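Local coordinates for protein MccF (Escherichia coli, PDB 4IIY) that probably acts as a serine carboxypeptidase of the peptidase S66 family and confers self-immunity to microcin C7, at residues S50-A55 with Y144-A149; P54-A59 with M114-G119. The protein carries 1 engineered substitution. All blocks are in the same frame, centred on the assembly; numbering follows the deposited sequence.

Both contacts start from the chain that leaves strand 45-49, and they share Pro-54 and Ala-55; their centres lie about 7 Å apart. Contact 1 joins this loop to the turn carrying the predicted nucleophile position, contact 2 joins it to the loop after strand 110-115. They are tied directly as well: Ser-50 OG lies 2.8 Å from Thr-116 OG1 and Ala-53 N 3.0 Å from Gly-118 O, both probable hydrogen bonds, while Asp-146 CB packs 3.4 Å from Gly-119 N. Segments 144-149 and 114-119 each grip the glutamylsulfamoyl inosine, and Asp-146 N and Gly-119 N both reach its glutamyl carbonyl O, an arrangement consistent with an oxyanion hole.

Contact 1: S50-A55 with Y144-A149. Engineered in segment 144-149: Ala-145 (natural residue Ser). With 1EI (5'-O-(L-alpha-glutamylsulfamoyl)inosine), chain K.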
loop_
_atom_site.group_PDB
_atom_site.type_symbol
_atom_site.label_atom_id
_atom_site.label_comp_id
_atom_site.label_asym_id
_atom_site.label_seq_id
_atom_site.Cartn_x
_atom_site.Cartn_y
_atom_site.Cartn_z
ATOM N N SER B 50 -8.039 16.703 -12.546
ATOM C CA SER B 50 -8.037 16.278 -11.148
ATOM C C SER B 50 -8.440 14.804 -11.059
ATOM O O SER B 50 -9.625 14.463 -10.965
ATOM C CB SER B 50 -8.995 17.149 -10.333
ATOM O OG SER B 50 -8.654 18.530 -10.427
ATOM N N SER B 51 -7.442 13.928 -11.094
ATOM C CA SER B 51 -7.705 12.490 -11.126
ATOM C C SER B 51 -7.959 11.887 -9.747
ATOM O O SER B 51 -8.291 10.702 -9.645
ATOM C CB SER B 51 -6.575 11.728 -11.826
ATOM O OG SER B 51 -5.320 11.894 -11.173
ATOM N N SER B 52 -7.832 12.688 -8.691
ATOM C CA SER B 52 -8.086 12.189 -7.344
ATOM C C SER B 52 -8.657 13.281 -6.430
ATOM O O SER B 52 -9.857 13.575 -6.501
ATOM C CB SER B 52 -6.824 11.541 -6.759
ATOM O OG SER B 52 -7.117 10.809 -5.581
ATOM N N ALA B 53 -7.839 13.890 -5.579
ATOM C CA ALA B 53 -8.358 14.861 -4.610
ATOM C C ALA B 53 -8.868 16.133 -5.282
ATOM O O ALA B 53 -8.250 16.618 -6.230
ATOM C CB ALA B 53 -7.296 15.210 -3.576
ATOM N N PRO B 54 -9.984 16.693 -4.779
ATOM C CA PRO B 54 -10.599 17.862 -5.423
ATOM C C PRO B 54 -9.990 19.190 -4.964
ATOM O O PRO B 54 -10.713 20.080 -4.488
ATOM C CB PRO B 54 -12.053 17.765 -4.965
ATOM C CG PRO B 54 -11.946 17.194 -3.584
ATOM C CD PRO B 54 -10.837 16.155 -3.700
ATOM N N ALA B 55 -8.683 19.350 -5.132
ATOM C CA ALA B 55 -8.000 20.500 -4.556
ATOM C C ALA B 55 -8.275 21.825 -5.257
ATOM O O ALA B 55 -7.956 22.871 -4.699
ATOM C CB ALA B 55 -6.484 20.242 -4.413
ATOM N N TYR B 144 2.868 14.029 -10.309
ATOM C CA TYR B 144 3.653 13.203 -9.394
ATOM C C TYR B 144 2.755 12.571 -8.340
ATOM O O TYR B 144 1.527 12.669 -8.423
ATOM C CB TYR B 144 4.839 13.997 -8.800
ATOM C CG TYR B 144 4.498 15.052 -7.765
ATOM C CD1 TYR B 144 4.722 14.812 -6.418
ATOM C CD2 TYR B 144 3.990 16.299 -8.134
ATOM C CE1 TYR B 144 4.433 15.772 -5.457
ATOM C CE2 TYR B 144 3.712 17.261 -7.183
ATOM C CZ TYR B 144 3.923 16.988 -5.854
ATOM O OH TYR B 144 3.613 17.971 -4.937
ATOM N N ALA B 145 3.354 11.905 -7.364
ATOM C CA ALA B 145 2.606 11.409 -6.217
ATOM C C ALA B 145 1.590 10.371 -6.690
ATOM O O ALA B 145 1.949 9.467 -7.442
ATOM C CB ALA B 145 1.948 12.556 -5.468
ATOM N N ASP B 146 0.336 10.466 -6.264
ATOM C CA ASP B 146 -0.666 9.493 -6.712
ATOM C C ASP B 146 -0.766 9.369 -8.229
ATOM O O ASP B 146 -1.144 8.309 -8.765
ATOM C CB ASP B 146 -2.046 9.849 -6.159
ATOM C CG ASP B 146 -3.096 8.860 -6.592
ATOM O OD1 ASP B 146 -3.068 7.724 -6.087
ATOM O OD2 ASP B 146 -3.920 9.206 -7.467
ATOM N N THR B 147 -0.467 10.455 -8.931
ATOM C CA THR B 147 -0.577 10.444 -10.387
ATOM C C THR B 147 0.422 9.488 -11.053
ATOM O O THR B 147 0.295 9.170 -12.238
ATOM C CB THR B 147 -0.462 11.871 -10.933
ATOM O OG1 THR B 147 -1.188 12.748 -10.062
ATOM C CG2 THR B 147 -1.059 11.961 -12.331
ATOM N N THR B 148 1.396 9.006 -10.283
ATOM C CA THR B 148 2.236 7.898 -10.715
ATOM C C THR B 148 1.440 6.772 -11.370
ATOM O O THR B 148 1.890 6.167 -12.339
ATOM C CB THR B 148 2.988 7.302 -9.505
ATOM O OG1 THR B 148 3.884 8.275 -8.957
ATOM C CG2 THR B 148 3.793 6.062 -9.891
ATOM N N ALA B 149 0.264 6.460 -10.836
ATOM C CA ALA B 149 -0.507 5.359 -11.415
ATOM C C ALA B 149 -0.793 5.607 -12.899
ATOM O O ALA B 149 -0.721 4.684 -13.719
ATOM C CB ALA B 149 -1.797 5.134 -10.641
HETATM O O6 1EI K . -3.245 21.062 3.925
HETATM C C6 1EI K . -2.076 20.927 3.502
HETATM N N1 1EI K . -1.037 21.545 4.100
HETATM C C2 1EI K . 0.224 21.412 3.654
HETATM N N3 1EI K . 0.551 20.666 2.586
HETATM C C5 1EI K . -1.799 20.087 2.323
HETATM C C4 1EI K . -0.403 19.999 1.902
HETATM N N7 1EI K . -2.512 19.335 1.460
HETATM C C8 1EI K . -1.646 18.805 0.563
HETATM N N9 1EI K . -0.394 19.206 0.837
HETATM C "C1'" 1EI K . 0.823 18.834 0.098
HETATM O "O4'" 1EI K . 0.561 18.617 -1.281
HETATM C "C2'" 1EI K . 1.326 17.511 0.636
HETATM O "O2'" 1EI K . 2.254 17.736 1.697
HETATM C "C3'" 1EI K . 1.984 16.875 -0.568
HETATM O "O3'" 1EI K . 3.398 17.018 -0.468
HETATM C "C4'" 1EI K . 1.506 17.669 -1.771
HETATM C "C5'" 1EI K . 0.879 16.773 -2.831
HETATM O "O5'" 1EI K . -0.286 16.117 -2.320
HETATM S SBF 1EI K . -0.834 14.904 -3.082
HETATM O OAE 1EI K . -2.269 14.856 -2.901
HETATM O OAF 1EI K . -0.466 15.091 -4.460
HETATM N NAQ 1EI K . -0.121 13.663 -2.493
HETATM C C 1EI K . -0.195 12.395 -2.950
HETATM O O 1EI K . -0.822 11.987 -3.921
HETATM C CA 1EI K . 0.621 11.379 -2.202
HETATM N N 1EI K . 1.238 11.975 -1.030
HETATM C CB 1EI K . -0.255 10.188 -1.829
HETATM C CG 1EI K . 0.522 8.879 -1.933
HETATM C CD 1EI K . 1.377 8.670 -0.703
HETATM O OE1 1EI K . 1.641 9.649 0.024
HETATM O OE2 1EI K . 1.786 7.520 -0.465
HETATM O O HOH W 1 -3.584 11.568 -8.934
#
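Ser-52 and Asp-146 meet where the loop after strand 45-49 faces the turn leading into helix 148-158. From CB outward, Asp-146 first touches the ligand, its CB lying 3.3 Å from the glutamyl carbonyl O of 1EI. With CG anti to the backbone N (chi1 -180°), the carboxylate is carried across to the loop, and OD2 packs 3.8 Å from Ser-52 CB. That oxygen has two hydrogen-bond donors, the backbone N of Ser-122 and a bridging water at 2.8 Å from OD2. Ser-52 turns its own hydroxyl to other partners, the amides of Asp-120 and Asn-121. The same water completes the junction: it is 2.9 Å from Ser-51 OG and 2.9 Å from Thr-147 OG1, two hydroxyls too far apart to bond directly. Three side chains from the two segments are thus joined through one water.

Beside this polar bridge, the backbone N of Asp-146 donates a 3.0 Å hydrogen bond to the ligand carbonyl O. Ala-145, an engineered replacement of the predicted nucleophilic serine, holds its CB 3.2 Å from that oxygen. Its phi is positive (64°, with psi -132°), consistent with the nucleophile elbow of serine hydrolases, and the turn passes from strand 140-143 straight into the helix. The carbonyl O of Ala-145 accepts from both Thr-148 N and, at 2.7 Å, Thr-148 OG1, which pins the turn back on Thr-148. Tyr-144 borders the ribose side, its OH packed near C5' of the ligand and its ring edge-to-face with that of His-338. A backbone amide of this turn would probably polarise the corresponding carbonyl of a substrate, while the carboxylate of the same Asp-146 is held by Ser-122 N and the bridging water.

Contact 2: P54-A59 with M114-G119; sequences PATVTA and MSTIGG. With 1EI (5'-O-(L-alpha-glutamylsulfamoyl)inosine), chain K.
Thr-56 and Thr-116 have matching first torsions: in each, OG1 sits between the backbone N and the carbonyl carbon (chi1 63° in Thr-56), which leaves CG2 beside the backbone N. The two methyls meet, CG2 of Thr-56 lying 4.0 Å from CG2 of Thr-116, and the side chains cross at about a right angle. Their hydroxyls are satisfied elsewhere, Thr-56 OG1 by Gly-84 N, and Thr-116 OG1 by Ser-50 OG and Phe-49 O.

In Ile-117, CG1 is anti to the backbone N (chi1 -160°) and CD1 extends on from it (chi2 160°), while CG2 takes the position between N and the carbonyl carbon; both methyls reach one small partner, Ala-55 CB resting 3.6 Å from Ile-117 CG2 and 3.7 Å from Ile-117 CD1. Ile-169 and Pro-170 of helix 168-172 extend this apolar patch, the first touching Ala-55, the second Ile-117. The isoleucine also faces the ligand, with CG1 3.6 Å from OAF of the sulfamoyl group of 1EI.

Beyond it the backbone takes over. Gly-118 N donates a bent 2.9 Å hydrogen bond to ligand OAF, and Gly-119 N a straighter one of 2.8 Å to the glutamyl carbonyl O. Lacking a side chain, Gly-118 lets that carbonyl come close, and the backbone of Gly-119 adopts angles suited to glycine. The short helix 55-58, begun at Pro-54, whose O accepts from the N of Val-57 and of Thr-58, thus backs a ligand-binding loop through apolar side-chain contacts, while two glycine amides are turned to hold the sulfamoyl and acyl oxygens.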
loop_
_atom_site.group_PDB
_atom_site.type_symbol
_atom_site.label_atom_id
_atom_site.label_comp_id
_atom_site.label_asym_id
_atom_site.label_seq_id
_atom_site.Cartn_x
_atom_site.Cartn_y
_atom_site.Cartn_z
ATOM N N PRO B 54 -9.984 16.693 -4.779
ATOM C CA PRO B 54 -10.599 17.862 -5.423
ATOM C C PRO B 54 -9.990 19.190 -4.964
ATOM O O PRO B 54 -10.713 20.080 -4.488
ATOM C CB PRO B 54 -12.053 17.765 -4.965
ATOM C CG PRO B 54 -11.946 17.194 -3.584
ATOM C CD PRO B 54 -10.837 16.155 -3.700
ATOM N N ALA B 55 -8.683 19.350 -5.132
ATOM C CA ALA B 55 -8.000 20.500 -4.556
ATOM C C ALA B 55 -8.275 21.825 -5.257
ATOM O O ALA B 55 -7.956 22.871 -4.699
ATOM C CB ALA B 55 -6.484 20.242 -4.413
ATOM N N THR B 56 -8.859 21.820 -6.451
ATOM C CA THR B 56 -9.289 23.093 -7.028
ATOM C C THR B 56 -10.363 23.743 -6.161
ATOM O O THR B 56 -10.565 24.959 -6.240
ATOM C CB THR B 56 -9.781 22.983 -8.485
ATOM O OG1 THR B 56 -10.951 22.155 -8.561
ATOM C CG2 THR B 56 -8.678 22.448 -9.401
ATOM N N VAL B 57 -11.038 22.940 -5.341
ATOM C CA VAL B 57 -11.985 23.437 -4.344
ATOM C C VAL B 57 -11.340 23.547 -2.959
ATOM O O VAL B 57 -11.424 24.589 -2.301
ATOM C CB VAL B 57 -13.248 22.538 -4.259
ATOM C CG1 VAL B 57 -14.169 22.985 -3.122
ATOM C CG2 VAL B 57 -13.996 22.540 -5.589
ATOM N N THR B 58 -10.683 22.485 -2.508
ATOM C CA THR B 58 -10.200 22.460 -1.134
ATOM C C THR B 58 -8.914 23.254 -0.892
ATOM O O THR B 58 -8.589 23.543 0.251
ATOM C CB THR B 58 -10.009 21.024 -0.628
ATOM O OG1 THR B 58 -9.040 20.364 -1.447
ATOM C CG2 THR B 58 -11.330 20.250 -0.664
ATOM N N ALA B 59 -8.181 23.578 -1.957
ATOM C CA ALA B 59 -6.989 24.431 -1.889
ATOM C C ALA B 59 -7.105 25.505 -2.962
ATOM O O ALA B 59 -6.190 25.737 -3.748
ATOM C CB ALA B 59 -5.707 23.613 -2.071
ATOM N N MET B 114 -1.471 18.388 -17.458
ATOM C CA MET B 114 -0.849 18.541 -16.146
ATOM C C MET B 114 -1.833 18.227 -15.023
ATOM O O MET B 114 -2.954 18.739 -15.002
ATOM C CB MET B 114 -0.344 19.983 -15.992
ATOM C CG MET B 114 0.281 20.302 -14.634
ATOM S SD MET B 114 0.838 22.027 -14.509
ATOM C CE MET B 114 2.255 21.994 -15.615
ATOM N N SER B 115 -1.414 17.385 -14.086
ATOM C CA SER B 115 -2.210 17.105 -12.908
ATOM C C SER B 115 -2.399 18.354 -12.061
ATOM O O SER B 115 -1.460 19.132 -11.907
ATOM C CB SER B 115 -1.496 16.035 -12.090
ATOM O OG SER B 115 -2.154 15.794 -10.868
ATOM N N THR B 116 -3.586 18.548 -11.493
ATOM C CA THR B 116 -3.742 19.607 -10.494
ATOM C C THR B 116 -3.084 19.233 -9.153
ATOM O O THR B 116 -2.428 20.070 -8.515
ATOM C CB THR B 116 -5.211 19.961 -10.234
ATOM O OG1 THR B 116 -5.906 18.785 -9.803
ATOM C CG2 THR B 116 -5.875 20.541 -11.488
ATOM N N ILE B 117 -3.279 17.977 -8.744
ATOM C CA ILE B 117 -2.785 17.432 -7.483
ATOM C C ILE B 117 -3.049 15.929 -7.505
ATOM O O ILE B 117 -3.820 15.438 -8.332
ATOM C CB ILE B 117 -3.499 18.077 -6.268
ATOM C CG1 ILE B 117 -2.695 17.899 -4.975
ATOM C CG2 ILE B 117 -4.925 17.538 -6.119
ATOM C CD1 ILE B 117 -3.081 18.901 -3.880
ATOM N N GLY B 118 -2.424 15.207 -6.587
ATOM C CA GLY B 118 -2.637 13.779 -6.451
ATOM C C GLY B 118 -3.773 13.423 -5.512
ATOM O O GLY B 118 -4.882 13.951 -5.638
ATOM N N GLY B 119 -3.496 12.511 -4.586
ATOM C CA GLY B 119 -4.497 11.991 -3.679
ATOM C C GLY B 119 -4.236 10.517 -3.422
ATOM O O GLY B 119 -3.211 10.151 -2.845
HETATM O O6 1EI K . -3.245 21.062 3.925
HETATM C C6 1EI K . -2.076 20.927 3.502
HETATM N N1 1EI K . -1.037 21.545 4.100
HETATM C C2 1EI K . 0.224 21.412 3.654
HETATM N N3 1EI K . 0.551 20.666 2.586
HETATM C C5 1EI K . -1.799 20.087 2.323
HETATM C C4 1EI K . -0.403 19.999 1.902
HETATM N N7 1EI K . -2.512 19.335 1.460
HETATM C C8 1EI K . -1.646 18.805 0.563
HETATM N N9 1EI K . -0.394 19.206 0.837
HETATM C "C1'" 1EI K . 0.823 18.834 0.098
HETATM O "O4'" 1EI K . 0.561 18.617 -1.281
HETATM C "C2'" 1EI K . 1.326 17.511 0.636
HETATM O "O2'" 1EI K . 2.254 17.736 1.697
HETATM C "C3'" 1EI K . 1.984 16.875 -0.568
HETATM O "O3'" 1EI K . 3.398 17.018 -0.468
HETATM C "C4'" 1EI K . 1.506 17.669 -1.771
HETATM C "C5'" 1EI K . 0.879 16.773 -2.831
HETATM O "O5'" 1EI K . -0.286 16.117 -2.320
HETATM S SBF 1EI K . -0.834 14.904 -3.082
HETATM O OAE 1EI K . -2.269 14.856 -2.901
HETATM O OAF 1EI K . -0.466 15.091 -4.460
HETATM N NAQ 1EI K . -0.121 13.663 -2.493
HETATM C C 1EI K . -0.195 12.395 -2.950
HETATM O O 1EI K . -0.822 11.987 -3.921
HETATM C CA 1EI K . 0.621 11.379 -2.202
HETATM N N 1EI K . 1.238 11.975 -1.030
HETATM C CB 1EI K . -0.255 10.188 -1.829
HETATM C CG 1EI K . 0.522 8.879 -1.933
HETATM C CD 1EI K . 1.377 8.670 -0.703
HETATM O OE1 1EI K . 1.641 9.649 0.024
HETATM O OE2 1EI K . 1.786 7.520 -0.465
#